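PDB 2A5Z: lambda phage protein with carbohydrate-binding module from Shewanella oneidensis, which is of unknown function but has a jelly-roll fold with a carbohydrate-binding module, binds magnesium and probably recognises sugars. Local coordinates for the interface of chains A and B. Coordinates in Å, arbitrary orientation; residue numbers count along the deposited sequence, not the author numbering. Chains: chain A/B, hypothetical protein SO2946.

The interface of chains A and B. Residues chain A 33, 36; chain B 37-38.
B:Leu37 reaches from the last turn of helix 31-38 of chain B onto the same helix of chain A, where its forked end meets A:Glu33 and A:Lys36, one turn apart. The two methyls divide the work. CD2 rests against the stem of A:Glu33, 3.6 Å from its CB, and also touches the backbone O of that residue. CD1 faces CB of A:Lys36 at 4.0 Å. B:Leu37 points its CG away from its own backbone N (chi1 -159°), which carries both methyls towards chain A. This apolar step is the more closely packed part of the contact.

The lysine runs antiparallel to the leucine, its extended chain lying alongside with CD 3.6 Å from the backbone O of B:Leu37. At its end the terminal amino nitrogen NZ donates a hydrogen bond of 2.9 Å to that same O. NZ approaches the carbonyl oxygen off the C=O axis, at a C=O...N angle of 137°, and stands 28° out of the carbonyl plane. Thus A:Lys36 pairs with both the side chain and the main chain of one residue, and a positive charge there would probably complement the partial negative charge at the C-terminal end of the chain B helix.

Beyond NZ the contact is looser and wetter. Water 1, 2.7 Å from NZ of A:Lys36, links it to the backbone O of B:Ser38 at 3.1 Å, spanning the wider separation there. The patch, a small part of the interface between these chains, brings together helix 31-38 of two copies in the deposited trimer and may contribute to holding them together if that trimer is the biological form.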
loop_
_atom_site.group_PDB
_atom_site.type_symbol
_atom_site.label_atom_id
_atom_site.label_comp_id
_atom_site.label_asym_id
_atom_site.label_seq_id
_atom_site.Cartn_x
_atom_site.Cartn_y
_atom_site.Cartn_z
ATOM N N GLU A 33 -7.798 -10.107 18.446
ATOM C CA GLU A 33 -8.401 -10.169 17.118
ATOM C C GLU A 33 -9.349 -8.996 16.885
ATOM O O GLU A 33 -9.330 -8.378 15.820
ATOM C CB GLU A 33 -9.125 -11.495 16.907
ATOM C CG GLU A 33 -8.190 -12.666 16.655
ATOM C CD GLU A 33 -8.912 -14.007 16.556
ATOM O OE1 GLU A 33 -10.081 -14.117 16.993
ATOM O OE2 GLU A 33 -8.294 -14.962 16.038
ATOM N N LYS A 36 -7.153 -5.952 16.491
ATOM C CA LYS A 36 -6.665 -5.955 15.109
ATOM C C LYS A 36 -7.679 -5.369 14.132
ATOM O O LYS A 36 -7.330 -4.547 13.277
ATOM C CB LYS A 36 -6.347 -7.379 14.655
ATOM C CG LYS A 36 -4.961 -7.872 14.978
ATOM C CD LYS A 36 -4.643 -9.066 14.096
ATOM C CE LYS A 36 -3.360 -9.750 14.517
ATOM N NZ LYS A 36 -3.126 -10.983 13.720
ATOM N N LEU B 37 -7.487 -12.934 9.464
ATOM C CA LEU B 37 -7.054 -11.985 10.479
ATOM C C LEU B 37 -5.656 -12.310 11.032
ATOM O O LEU B 37 -4.919 -11.406 11.440
ATOM C CB LEU B 37 -8.095 -11.919 11.597
ATOM C CG LEU B 37 -8.165 -10.708 12.531
ATOM C CD1 LEU B 37 -8.191 -9.388 11.775
ATOM C CD2 LEU B 37 -9.390 -10.846 13.405
ATOM N N SER B 38 -5.285 -13.591 11.017
ATOM C CA SER B 38 -3.977 -14.027 11.511
ATOM C C SER B 38 -2.822 -13.505 10.655
ATOM O O SER B 38 -1.699 -13.344 11.138
ATOM C CB SER B 38 -3.904 -15.557 11.593
ATOM O OG SER B 38 -3.723 -16.130 10.308
HETATM O O HOH W 1 -1.199 -10.388 11.891
#